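Local coordinates for protein cytochrome P450 reductase (Amycolatopsis methanolica 239, PDB 5OGX) that passes electrons from NADH, through FAD and a [2Fe-2S] cluster, to a partner cytochrome P450 that O-demethylates lignin-derived aromatic compounds such as guaiacol, at residues V87-T90 against A91-R95; T217-A220 against P221-I225. One frame throughout, in Å; residues are numbered along the deposited sequence.

Contact 1 (V87-T90 against A91-R95); sequences VRST and ADAGR. Unlike the reference sequence in segment 91-95: Ala91 (reference Ser), Asp92 (reference Glu).
Ala93 lays its methyl against the side chain of Ser89: Ala93 CB stands 3.4 Å from Ser89 CB, tighter than usual van der Waals contact. With chi1 at 177° the Ser89 hydroxyl swings to the side of its carbonyl carbon, where Ser89 OG also comes within 3.6 Å of Ala93 CB. The same methyl reaches back to the carbonyl oxygen of Thr90, with Ala93 CB 3.3 Å from Thr90 O. That oxygen accepts the one hydrogen bond between 87-90 and 91-95, from Ala93 N at 3.0 Å. The bond closes a type I beta turn from Thr90 to Ala93, and a type II turn from Asp92 to Arg95 follows directly, its own closing bond weak. Gly94 is third in this second turn; at its phi of 103° a beta carbon would collide with the carbonyl oxygen of Ala93, which favours glycine. The two turns lead the chain out of strand 85-88 of the plant-ferredoxin-type (beta-grasp) [2Fe-2S] domain. Ser89 and Ala93 are buried here, both against Val9 of strand 5-9, whereas Thr90, Ala91 and Asp92 form the exposed outer side; Arg95 makes a cation-pi contact with Trp32.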
loop_
_atom_site.group_PDB
_atom_site.type_symbol
_atom_site.label_atom_id
_atom_site.label_comp_id
_atom_site.label_asym_id
_atom_site.label_seq_id
_atom_site.Cartn_x
_atom_site.Cartn_y
_atom_site.Cartn_z
ATOM N N VAL A 87 -20.880 -8.311 11.871
ATOM C CA VAL A 87 -20.240 -8.817 10.667
ATOM C C VAL A 87 -19.157 -9.829 11.016
ATOM O O VAL A 87 -18.671 -9.901 12.144
ATOM C CB VAL A 87 -19.640 -7.684 9.807
ATOM C CG1 VAL A 87 -20.723 -6.672 9.437
ATOM C CG2 VAL A 87 -18.485 -7.019 10.528
ATOM N N ARG A 88 -18.801 -10.632 10.023
ATOM C CA ARG A 88 -17.704 -11.581 10.141
ATOM C C ARG A 88 -16.695 -11.261 9.063
ATOM O O ARG A 88 -17.039 -11.198 7.877
ATOM C CB ARG A 88 -18.168 -13.028 10.005
ATOM C CG ARG A 88 -16.974 -14.007 10.079
ATOM C CD ARG A 88 -17.407 -15.444 9.904
ATOM N NE ARG A 88 -18.031 -15.705 8.610
ATOM C CZ ARG A 88 -17.380 -15.789 7.456
ATOM N NH1 ARG A 88 -16.061 -15.644 7.408
ATOM N NH2 ARG A 88 -18.056 -16.048 6.343
ATOM N N SER A 89 -15.454 -11.051 9.484
ATOM C CA SER A 89 -14.352 -10.818 8.567
ATOM C C SER A 89 -13.441 -12.035 8.654
ATOM O O SER A 89 -13.928 -13.162 8.760
ATOM C CB SER A 89 -13.633 -9.505 8.923
ATOM O OG SER A 89 -12.503 -9.259 8.099
ATOM N N THR A 90 -12.130 -11.837 8.619
ATOM C CA THR A 90 -11.228 -12.963 8.799
ATOM C C THR A 90 -11.055 -13.275 10.283
ATOM O O THR A 90 -11.464 -12.511 11.158
ATOM C CB THR A 90 -9.861 -12.651 8.203
ATOM O OG1 THR A 90 -9.365 -11.492 8.867
ATOM C CG2 THR A 90 -9.953 -12.357 6.718
ATOM N N ALA A 91 -10.397 -14.406 10.560
ATOM C CA ALA A 91 -10.228 -14.861 11.939
ATOM C C ALA A 91 -9.544 -13.810 12.804
ATOM O O ALA A 91 -9.883 -13.652 13.985
ATOM C CB ALA A 91 -9.428 -16.161 11.967
ATOM N N ASP A 92 -8.569 -13.094 12.241
ATOM C CA ASP A 92 -7.807 -12.119 13.010
ATOM C C ASP A 92 -8.484 -10.760 13.113
ATOM O O ASP A 92 -7.995 -9.906 13.852
ATOM C CB ASP A 92 -6.415 -11.919 12.394
ATOM C CG ASP A 92 -5.500 -13.097 12.637
ATOM O OD1 ASP A 92 -5.883 -14.003 13.402
ATOM O OD2 ASP A 92 -4.396 -13.117 12.056
ATOM N N ALA A 93 -9.585 -10.531 12.402
ATOM C CA ALA A 93 -10.242 -9.236 12.482
ATOM C C ALA A 93 -10.694 -8.967 13.911
ATOM O O ALA A 93 -11.088 -9.880 14.640
ATOM C CB ALA A 93 -11.438 -9.185 11.529
ATOM N N GLY A 94 -10.625 -7.703 14.311
ATOM C CA GLY A 94 -10.910 -7.301 15.668
ATOM C C GLY A 94 -9.691 -6.989 16.521
ATOM O O GLY A 94 -9.840 -6.339 17.567
ATOM N N ARG A 95 -8.509 -7.460 16.130
ATOM C CA ARG A 95 -7.286 -7.124 16.848
ATOM C C ARG A 95 -7.033 -5.618 16.800
ATOM O O ARG A 95 -7.582 -4.898 15.966
ATOM C CB ARG A 95 -6.088 -7.858 16.250
ATOM C CG ARG A 95 -5.702 -7.409 14.839
ATOM C CD ARG A 95 -4.283 -7.864 14.486
ATOM N NE ARG A 95 -3.927 -7.672 13.077
ATOM C CZ ARG A 95 -3.526 -6.517 12.544
ATOM N NH1 ARG A 95 -3.455 -5.427 13.294
ATOM N NH2 ARG A 95 -3.198 -6.446 11.249
#

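Contact 2 (T217-A220 against P221-I225); sequences TGLA and PLVGI. With FAD (flavin-adenine dinucleotide), chain B.
Leu219 and Val223 meet one helical turn apart, their side chains crossing at a slant with Leu219 CG 3.9 Å from Val223 CG2. Val223 N donates to Leu219 O at 3.1 Å and more weakly to Ala220 O. Leu219 CB points away from 221-225, but a chi1 of -179° sets CG beside the carbonyl carbon, which brings it to Val223. Packing is tightest around Pro221 and Leu222. The peptide bond itself holds Ala220 CB 3.4 Å from Pro221 CD; the same CD lies 3.4 Å from Gly218 O, and Leu222 brings CB to 3.3 Å from Leu219 O and CG to 3.5 Å from Gly218 O. Pro221 has no N-H to offer, which the start of a helix tolerates, and both Pro221 and Leu222 touch Phe197. Replacing Pro221 by alanine would remove CG and CD, and is likely to open a gap beside Gly218 O and Phe197 and let the first turn flex. The Leu219-Val223 pair is looser, at ordinary van der Waals range, yet it too is buried, so this contact has no solvent side. At the other end Thr217 turns away from 221-225 to the flavin: Thr217 OG1 gives a weak hydrogen bond to FAD O2 at 3.1 Å, placed there by a chi1 of 46° that sets the hydroxyl between the backbone N and carbonyl carbon. Thr217 and Ala220 also rest on His164 of strand 160-166. Residues 217-225 run from a 3-10 turn into the helix of the beta-alpha-beta unit formed by strand 210-215, helix 219-232 and strand 238-244 in the NAD-binding domain; Leu219 and Leu222 lean on Leu240 of strand 238-244, and Leu219 and Val223 on Phe256 of helix 253-262.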
loop_
_atom_site.group_PDB
_atom_site.type_symbol
_atom_site.label_atom_id
_atom_site.label_comp_id
_atom_site.label_asym_id
_atom_site.label_seq_id
_atom_site.Cartn_x
_atom_site.Cartn_y
_atom_site.Cartn_z
ATOM N N THR A 217 6.589 3.922 -9.208
ATOM C CA THR A 217 6.576 4.388 -7.826
ATOM C C THR A 217 6.036 3.340 -6.853
ATOM O O THR A 217 5.948 3.629 -5.657
ATOM C CB THR A 217 5.765 5.675 -7.700
ATOM O OG1 THR A 217 4.539 5.513 -8.421
ATOM C CG2 THR A 217 6.554 6.869 -8.281
ATOM N N GLY A 218 5.718 2.135 -7.331
ATOM C CA GLY A 218 5.542 0.980 -6.460
ATOM C C GLY A 218 6.759 0.709 -5.588
ATOM O O GLY A 218 6.685 -0.056 -4.618
ATOM N N LEU A 219 7.894 1.341 -5.923
ATOM C CA LEU A 219 9.060 1.298 -5.043
ATOM C C LEU A 219 8.768 1.861 -3.652
ATOM O O LEU A 219 9.369 1.422 -2.668
ATOM C CB LEU A 219 10.216 2.082 -5.694
ATOM C CG LEU A 219 11.562 2.177 -4.981
ATOM C CD1 LEU A 219 12.111 0.787 -4.683
ATOM C CD2 LEU A 219 12.567 2.989 -5.826
ATOM N N ALA A 220 7.866 2.836 -3.540
ATOM C CA ALA A 220 7.785 3.619 -2.308
ATOM C C ALA A 220 7.596 2.779 -1.043
ATOM O O ALA A 220 8.413 2.896 -0.121
ATOM C CB ALA A 220 6.674 4.673 -2.417
ATOM N N PRO A 221 6.559 1.935 -0.922
ATOM C CA PRO A 221 6.403 1.194 0.338
ATOM C C PRO A 221 7.512 0.187 0.537
ATOM O O PRO A 221 7.818 -0.180 1.677
ATOM C CB PRO A 221 5.041 0.498 0.183
ATOM C CG PRO A 221 4.920 0.282 -1.295
ATOM C CD PRO A 221 5.518 1.548 -1.901
ATOM N N LEU A 222 8.134 -0.260 -0.553
ATOM C CA LEU A 222 9.209 -1.234 -0.428
ATOM C C LEU A 222 10.436 -0.621 0.233
ATOM O O LEU A 222 11.207 -1.331 0.889
ATOM C CB LEU A 222 9.558 -1.784 -1.804
ATOM C CG LEU A 222 8.409 -2.323 -2.648
ATOM C CD1 LEU A 222 8.983 -2.770 -3.980
ATOM C CD2 LEU A 222 7.674 -3.490 -1.976
ATOM N N VAL A 223 10.620 0.690 0.085
ATOM C CA VAL A 223 11.708 1.367 0.782
ATOM C C VAL A 223 11.520 1.243 2.287
ATOM O O VAL A 223 12.451 0.892 3.024
ATOM C CB VAL A 223 11.789 2.838 0.339
ATOM C CG1 VAL A 223 12.857 3.568 1.160
ATOM C CG2 VAL A 223 12.060 2.922 -1.151
ATOM N N GLY A 224 10.299 1.490 2.768
ATOM C CA GLY A 224 10.069 1.387 4.201
ATOM C C GLY A 224 10.125 -0.050 4.691
ATOM O O GLY A 224 10.672 -0.335 5.765
ATOM N N ILE A 225 9.553 -0.972 3.920
ATOM C CA ILE A 225 9.549 -2.377 4.319
ATOM C C ILE A 225 10.973 -2.931 4.351
ATOM O O ILE A 225 11.364 -3.624 5.296
ATOM C CB ILE A 225 8.642 -3.198 3.385
ATOM C CG1 ILE A 225 7.171 -2.831 3.628
ATOM C CG2 ILE A 225 8.855 -4.697 3.621
ATOM C CD1 ILE A 225 6.268 -3.180 2.465
HETATM P PA FAD B . -6.887 9.691 -12.558
HETATM O O1A FAD B . -7.561 11.014 -12.826
HETATM O O2A FAD B . -7.610 8.823 -11.556
HETATM O O5B FAD B . -6.720 8.827 -13.953
HETATM C C5B FAD B . -6.621 9.513 -15.181
HETATM C C4B FAD B . -6.778 8.459 -16.315
HETATM O O4B FAD B . -5.705 7.718 -16.376
HETATM C C3B FAD B . -7.931 7.495 -15.989
HETATM O O3B FAD B . -8.561 7.153 -17.141
HETATM C C2B FAD B . -7.230 6.282 -15.330
HETATM O O2B FAD B . -8.049 5.039 -15.452
HETATM C C1B FAD B . -6.084 6.206 -15.954
HETATM N N9A FAD B . -5.014 5.805 -15.077
HETATM C C8A FAD B . -5.014 5.864 -13.739
HETATM N N7A FAD B . -3.822 5.427 -13.310
HETATM C C5A FAD B . -3.087 5.112 -14.392
HETATM C C6A FAD B . -1.808 4.624 -14.512
HETATM N N6A FAD B . -0.709 4.239 -13.645
HETATM N N1A FAD B . -1.295 4.393 -15.713
HETATM C C2A FAD B . -2.034 4.634 -16.825
HETATM N N3A FAD B . -3.298 5.117 -16.716
HETATM C C4A FAD B . -3.815 5.352 -15.486
HETATM N N1 FAD B . 0.508 6.212 -7.072
HETATM C C2 FAD B . 1.841 6.782 -6.917
HETATM O O2 FAD B . 2.294 7.478 -7.762
HETATM N N3 FAD B . 2.604 6.505 -5.691
HETATM C C4 FAD B . 2.111 5.673 -4.638
HETATM O O4 FAD B . 2.763 5.459 -3.670
HETATM C C4X FAD B . 0.753 5.080 -4.835
HETATM N N5 FAD B . 0.213 4.264 -3.791
HETATM C C5X FAD B . -1.109 3.682 -4.005
HETATM C C6 FAD B . -1.610 2.833 -3.015
HETATM C C7 FAD B . -2.877 2.287 -3.234
HETATM C C7M FAD B . -3.275 1.408 -2.049
HETATM C C8 FAD B . -3.606 2.575 -4.386
HETATM C C8M FAD B . -4.984 1.941 -4.529
HETATM C C9 FAD B . -3.097 3.411 -5.374
HETATM C C9A FAD B . -1.842 3.950 -5.174
HETATM N N10 FAD B . -1.314 4.836 -6.226
HETATM C C10 FAD B . -0.007 5.368 -6.033
HETATM C "C1'" FAD B . -2.113 5.185 -7.413
HETATM C "C2'" FAD B . -2.685 6.611 -7.015
HETATM O "O2'" FAD B . -3.547 6.594 -5.885
HETATM C "C3'" FAD B . -3.468 7.319 -8.143
HETATM O "O3'" FAD B . -4.379 6.402 -8.678
HETATM C "C4'" FAD B . -2.528 7.817 -9.257
HETATM O "O4'" FAD B . -1.654 8.788 -8.746
HETATM C "C5'" FAD B . -3.328 8.433 -10.425
HETATM O "O5'" FAD B . -4.301 9.318 -9.906
HETATM P P FAD B . -4.774 10.604 -10.808
HETATM O O1P FAD B . -5.898 11.283 -10.074
HETATM O O2P FAD B . -3.595 11.472 -11.180
HETATM O O3P FAD B . -5.315 9.937 -12.204
#

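How the contacts relate
Contacts 1 and 2 lie in different domains and do not touch: their centres are 27 Å apart and their nearest atoms about 13 Å. Each stands near a redox centre in the route from NADH to the P450. In contact 1 the side chain of Ser89 is about 10 Å from the [2Fe-2S] cluster, about 7 Å from that of the cluster ligand Cys45, and about 4 Å from a bound sodium ion, whose site is formed by Met33 and Pro34, both touched by Ser89. Contact 2 reaches the flavin directly through Thr217, whose side chain is also about 3 Å from that of Arg166, another FAD-binding residue; the side chain of Pro221 lies about 4 Å from that of the FAD-binding Ser150.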